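Local structure of putative Lipoprotein (Shewanella oneidensis, 3U24) at residues M278-F290 / N298-S310. The protein is of unknown function but binds zinc and calcium ions and belongs to the DUF885 family, whose clan suggests a metallopeptidase-like fold. Sequence-based numbering, arbitrary orientation.
Sequences MAKITDKLWPKYF and NKIAIRQLIDKLS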
loop_
_atom_site.group_PDB
_atom_site.type_symbol
_atom_site.label_atom_id
_atom_site.label_comp_id
_atom_site.label_asym_id
_atom_site.label_seq_id
_atom_site.Cartn_x
_atom_site.Cartn_y
_atom_site.Cartn_z
HETATM N N MSE A 278 19.261 11.485 -17.692
HETATM C CA MSE A 278 20.352 10.991 -16.866
HETATM C C MSE A 278 21.686 10.877 -17.628
HETATM O O MSE A 278 22.741 11.162 -17.045
HETATM C CB MSE A 278 20.009 9.636 -16.261
HETATM C CG MSE A 278 18.912 9.700 -15.234
HETATM SE SE MSE A 278 18.345 7.917 -14.723
HETATM C CE MSE A 278 19.622 7.678 -13.219
ATOM N N ALA A 279 21.635 10.451 -18.893
ATOM C CA ALA A 279 22.834 10.337 -19.710
ATOM C C ALA A 279 23.472 11.712 -19.914
ATOM O O ALA A 279 24.678 11.848 -19.781
ATOM C CB ALA A 279 22.544 9.657 -21.049
ATOM N N LYS A 280 22.658 12.725 -20.173
ATOM C CA LYS A 280 23.146 14.101 -20.317
ATOM C C LYS A 280 23.782 14.602 -19.053
ATOM O O LYS A 280 24.827 15.203 -19.107
ATOM C CB LYS A 280 22.017 15.057 -20.679
ATOM C CG LYS A 280 21.546 14.913 -22.121
ATOM C CD LYS A 280 20.296 15.758 -22.408
ATOM C CE LYS A 280 19.632 15.338 -23.729
ATOM N NZ LYS A 280 18.152 15.132 -23.577
ATOM N N ILE A 281 23.159 14.355 -17.903
ATOM C CA ILE A 281 23.735 14.844 -16.674
ATOM C C ILE A 281 25.061 14.152 -16.441
ATOM O O ILE A 281 26.039 14.791 -15.991
ATOM C CB ILE A 281 22.815 14.684 -15.457
ATOM C CG1 ILE A 281 21.539 15.510 -15.672
ATOM C CG2 ILE A 281 23.521 15.147 -14.187
ATOM C CD1 ILE A 281 20.416 15.232 -14.687
ATOM N N THR A 282 25.110 12.864 -16.764
ATOM C CA THR A 282 26.264 12.067 -16.447
ATOM C C THR A 282 27.439 12.569 -17.271
ATOM O O THR A 282 28.503 12.757 -16.720
ATOM C CB THR A 282 25.947 10.572 -16.616
ATOM O OG1 THR A 282 24.984 10.219 -15.613
ATOM C CG2 THR A 282 27.178 9.678 -16.457
ATOM N N ASP A 283 27.213 12.847 -18.562
ATOM C CA ASP A 283 28.215 13.475 -19.433
ATOM C C ASP A 283 28.809 14.756 -18.817
ATOM O O ASP A 283 29.999 14.930 -18.838
ATOM C CB ASP A 283 27.644 13.799 -20.851
ATOM C CG ASP A 283 27.329 12.527 -21.715
ATOM O OD1 ASP A 283 27.783 11.403 -21.374
ATOM O OD2 ASP A 283 26.608 12.661 -22.750
ATOM N N LYS A 284 27.971 15.638 -18.268
ATOM C CA LYS A 284 28.425 16.914 -17.708
ATOM C C LYS A 284 29.171 16.713 -16.382
ATOM O O LYS A 284 30.176 17.368 -16.119
ATOM C CB LYS A 284 27.250 17.876 -17.520
ATOM N N LEU A 285 28.721 15.778 -15.560
ATOM C CA LEU A 285 29.321 15.607 -14.235
ATOM C C LEU A 285 30.540 14.696 -14.215
ATOM O O LEU A 285 31.348 14.782 -13.299
ATOM C CB LEU A 285 28.288 15.047 -13.271
ATOM C CG LEU A 285 27.247 16.019 -12.717
ATOM C CD1 LEU A 285 26.224 15.227 -11.904
ATOM C CD2 LEU A 285 27.930 17.092 -11.882
ATOM N N TRP A 286 30.692 13.824 -15.207
ATOM C CA TRP A 286 31.760 12.813 -15.176
ATOM C C TRP A 286 33.153 13.310 -14.808
ATOM O O TRP A 286 33.789 12.757 -13.891
ATOM C CB TRP A 286 31.829 12.044 -16.495
ATOM C CG TRP A 286 32.704 10.848 -16.361
ATOM C CD1 TRP A 286 34.068 10.764 -16.633
ATOM C CD2 TRP A 286 32.336 9.539 -15.817
ATOM N NE1 TRP A 286 34.533 9.519 -16.334
ATOM C CE2 TRP A 286 33.548 8.737 -15.838
ATOM C CE3 TRP A 286 31.178 8.976 -15.362
ATOM C CZ2 TRP A 286 33.562 7.431 -15.419
ATOM C CZ3 TRP A 286 31.203 7.657 -14.922
ATOM C CH2 TRP A 286 32.367 6.903 -14.961
ATOM N N PRO A 287 33.649 14.353 -15.497
ATOM C CA PRO A 287 35.005 14.752 -15.151
ATOM C C PRO A 287 35.105 15.328 -13.754
ATOM O O PRO A 287 36.204 15.362 -13.200
ATOM C CB PRO A 287 35.372 15.815 -16.209
ATOM C CG PRO A 287 34.081 16.260 -16.791
ATOM C CD PRO A 287 33.102 15.133 -16.624
ATOM N N LYS A 288 33.982 15.760 -13.180
ATOM C CA LYS A 288 34.010 16.364 -11.864
ATOM C C LYS A 288 34.282 15.314 -10.773
ATOM O O LYS A 288 34.819 15.654 -9.732
ATOM C CB LYS A 288 32.724 17.168 -11.622
ATOM C CG LYS A 288 32.525 17.680 -10.200
ATOM C CD LYS A 288 31.208 18.447 -10.073
ATOM C CE LYS A 288 30.997 19.028 -8.679
ATOM N NZ LYS A 288 29.708 19.769 -8.599
ATOM N N TYR A 289 33.982 14.041 -11.027
ATOM C CA TYR A 289 34.134 12.987 -10.025
ATOM C C TYR A 289 35.090 11.842 -10.374
ATOM O O TYR A 289 35.382 10.999 -9.522
ATOM C CB TYR A 289 32.755 12.384 -9.756
ATOM C CG TYR A 289 31.832 13.354 -9.068
ATOM C CD1 TYR A 289 31.956 13.595 -7.695
ATOM C CD2 TYR A 289 30.875 14.060 -9.778
ATOM C CE1 TYR A 289 31.126 14.485 -7.046
ATOM C CE2 TYR A 289 30.034 14.959 -9.138
ATOM C CZ TYR A 289 30.166 15.171 -7.776
ATOM O OH TYR A 289 29.361 16.070 -7.128
ATOM N N PHE A 290 35.547 11.781 -11.620
ATOM C CA PHE A 290 36.404 10.684 -12.089
ATOM C C PHE A 290 37.575 11.222 -12.906
ATOM O O PHE A 290 37.421 12.204 -13.634
ATOM C CB PHE A 290 35.604 9.768 -12.996
ATOM C CG PHE A 290 34.642 8.881 -12.282
ATOM C CD1 PHE A 290 33.366 9.331 -11.968
ATOM C CD2 PHE A 290 34.985 7.566 -11.983
ATOM C CE1 PHE A 290 32.467 8.508 -11.327
ATOM C CE2 PHE A 290 34.074 6.723 -11.352
ATOM C CZ PHE A 290 32.813 7.208 -11.019
ATOM N N ASN A 298 26.431 4.346 -21.971
ATOM C CA ASN A 298 25.798 5.282 -21.068
ATOM C C ASN A 298 25.330 4.654 -19.761
ATOM O O ASN A 298 25.502 5.240 -18.712
ATOM C CB ASN A 298 24.588 5.936 -21.744
ATOM C CG ASN A 298 24.950 7.084 -22.686
ATOM O OD1 ASN A 298 26.049 7.639 -22.658
ATOM N ND2 ASN A 298 23.982 7.465 -23.518
ATOM N N LYS A 299 24.731 3.474 -19.832
ATOM C CA LYS A 299 24.136 2.851 -18.662
ATOM C C LYS A 299 25.162 2.379 -17.620
ATOM O O LYS A 299 24.867 2.399 -16.421
ATOM C CB LYS A 299 23.179 1.723 -19.068
ATOM C CG LYS A 299 21.834 2.261 -19.585
ATOM C CD LYS A 299 20.860 1.165 -20.019
ATOM C CE LYS A 299 19.624 1.746 -20.693
ATOM N NZ LYS A 299 18.881 0.740 -21.519
ATOM N N ILE A 300 26.344 1.965 -18.068
ATOM C CA ILE A 300 27.434 1.625 -17.157
ATOM C C ILE A 300 27.959 2.923 -16.541
ATOM O O ILE A 300 28.167 3.003 -15.334
ATOM C CB ILE A 300 28.601 0.873 -17.871
ATOM C CG1 ILE A 300 28.159 -0.508 -18.384
ATOM C CG2 ILE A 300 29.798 0.693 -16.945
ATOM C CD1 ILE A 300 29.304 -1.359 -18.958
ATOM N N ALA A 301 28.195 3.928 -17.380
ATOM C CA ALA A 301 28.567 5.264 -16.911
ATOM C C ALA A 301 27.594 5.819 -15.855
ATOM O O ALA A 301 28.007 6.279 -14.784
ATOM C CB ALA A 301 28.633 6.213 -18.091
ATOM N N ILE A 302 26.304 5.799 -16.157
ATOM C CA ILE A 302 25.294 6.331 -15.201
ATOM C C ILE A 302 25.352 5.562 -13.874
ATOM O O ILE A 302 25.372 6.171 -12.819
ATOM C CB ILE A 302 23.888 6.271 -15.785
ATOM C CG1 ILE A 302 23.756 7.262 -16.952
ATOM C CG2 ILE A 302 22.829 6.539 -14.734
ATOM C CD1 ILE A 302 22.520 7.010 -17.787
ATOM N N ARG A 303 25.447 4.237 -13.950
ATOM C CA ARG A 303 25.523 3.357 -12.778
ATOM C C ARG A 303 26.765 3.656 -11.933
ATOM O O ARG A 303 26.694 3.668 -10.712
ATOM C CB ARG A 303 25.482 1.870 -13.208
ATOM C CG ARG A 303 25.583 0.834 -12.071
ATOM C CD ARG A 303 24.428 0.987 -11.052
ATOM N NE ARG A 303 24.481 0.039 -9.916
ATOM C CZ ARG A 303 23.798 -1.114 -9.803
ATOM N NH1 ARG A 303 22.961 -1.548 -10.753
ATOM N NH2 ARG A 303 23.960 -1.853 -8.705
ATOM N N GLN A 304 27.872 3.977 -12.581
ATOM C CA GLN A 304 29.103 4.219 -11.860
ATOM C C GLN A 304 29.110 5.576 -11.190
ATOM O O GLN A 304 29.565 5.708 -10.055
ATOM C CB GLN A 304 30.340 4.019 -12.778
ATOM C CG GLN A 304 30.669 2.537 -12.991
ATOM C CD GLN A 304 31.793 2.275 -13.996
ATOM O OE1 GLN A 304 32.511 3.190 -14.417
ATOM N NE2 GLN A 304 31.945 1.007 -14.389
ATOM N N LEU A 305 28.631 6.593 -11.893
ATOM C CA LEU A 305 28.491 7.906 -11.287
ATOM C C LEU A 305 27.533 7.813 -10.124
ATOM O O LEU A 305 27.813 8.290 -9.063
ATOM C CB LEU A 305 27.990 8.943 -12.302
ATOM C CG LEU A 305 27.800 10.392 -11.819
ATOM C CD1 LEU A 305 29.041 10.912 -11.096
ATOM C CD2 LEU A 305 27.449 11.273 -12.993
ATOM N N ILE A 306 26.417 7.147 -10.289
ATOM C CA ILE A 306 25.462 7.045 -9.174
ATOM C C ILE A 306 26.106 6.352 -7.981
ATOM O O ILE A 306 25.961 6.816 -6.849
ATOM C CB ILE A 306 24.171 6.299 -9.599
ATOM C CG1 ILE A 306 23.308 7.212 -10.496
ATOM C CG2 ILE A 306 23.328 5.828 -8.385
ATOM C CD1 ILE A 306 22.096 6.494 -11.077
ATOM N N ASP A 307 26.833 5.252 -8.216
ATOM C CA ASP A 307 27.460 4.502 -7.086
ATOM C C ASP A 307 28.446 5.381 -6.295
ATOM O O ASP A 307 28.551 5.286 -5.076
ATOM C CB ASP A 307 28.192 3.223 -7.561
ATOM C CG ASP A 307 27.231 2.087 -7.993
ATOM O OD1 ASP A 307 26.014 2.112 -7.590
ATOM O OD2 ASP A 307 27.725 1.187 -8.756
ATOM N N LYS A 308 29.146 6.228 -7.024
ATOM C CA LYS A 308 30.081 7.170 -6.450
ATOM C C LYS A 308 29.406 8.300 -5.654
ATOM O O LYS A 308 29.852 8.655 -4.557
ATOM C CB LYS A 308 30.895 7.790 -7.590
ATOM C CG LYS A 308 31.855 8.925 -7.204
ATOM C CD LYS A 308 32.937 8.532 -6.217
ATOM C CE LYS A 308 34.078 9.549 -6.270
ATOM N NZ LYS A 308 34.919 9.506 -5.054
ATOM N N LEU A 309 28.377 8.899 -6.233
ATOM C CA LEU A 309 27.627 9.928 -5.519
ATOM C C LEU A 309 26.969 9.351 -4.261
ATOM O O LEU A 309 26.882 10.035 -3.243
ATOM C CB LEU A 309 26.569 10.569 -6.410
ATOM C CG LEU A 309 27.105 11.379 -7.595
ATOM C CD1 LEU A 309 25.947 11.839 -8.487
ATOM C CD2 LEU A 309 27.951 12.554 -7.101
ATOM N N SER A 310 26.579 8.073 -4.299
ATOM C CA SER A 310 25.881 7.469 -3.182
ATOM C C SER A 310 26.750 7.363 -1.942
ATOM O O SER A 310 26.235 7.122 -0.856
ATOM C CB SER A 310 25.412 6.064 -3.561
ATOM O OG SER A 310 24.503 6.157 -4.656
HETATM O O HOH W 1 26.663 9.134 -20.216
#
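Thr282 and Ile302 mark the closest backbone approach, their CA atoms 5.9 Å apart, where helices 278-289 and 298-309, joined by a short non-helical connection, cross at 63° with axes 9.5 Å apart. Leu305 is the knob of this crossing, seated among Thr282, Leu285, Trp286 and Tyr289. With its CG anti to the backbone N (chi1 -179°), its CD2 passes alongside Thr282, 3.7 Å from OG1, while CD1 turns to the Tyr289 ring. Thr282 OG1 also meets Ile302 CG1 and donates a hydrogen bond to Met278 O at 2.8 Å; that carbonyl takes Thr282 N from the opposite face of its plane, so the buried hydroxyl is satisfied within its own helix. Were Thr282 an alanine, Met278 O would lose its hydroxyl donor and a gap would probably open beside Leu305 CD2 and Ile302 CG1. Over one face of the Tyr289 ring lies Leu309 CD2, a CH-pi contact 3.7 Å from the centroid and 21° off the normal; the phenol's OH is hydrogen-bonded to Glu460 of helix 459-485. Trp286 and Phe290 cover each other's rings, presenting their edges to helix 298-309: Trp286 CZ3 lies 3.5 Å from Ala301 O, and Phe290 CZ nears Gln304 O. The selenomethionine at Met278, bent at chi3, brings CE against Ile302 CG2 and Ile306 CD1. Near the start of helix 298-309, one water sits within hydrogen-bonding distance of Asp283 OD1 and Asn298 OD1, and Asp283 also forms a salt bridge with Lys294. With no direct hydrogen bond across the segments, apolar fit dominates this crossed pair of consecutive helices, and the polar link between them is at most a water between Asp283 and Asn298.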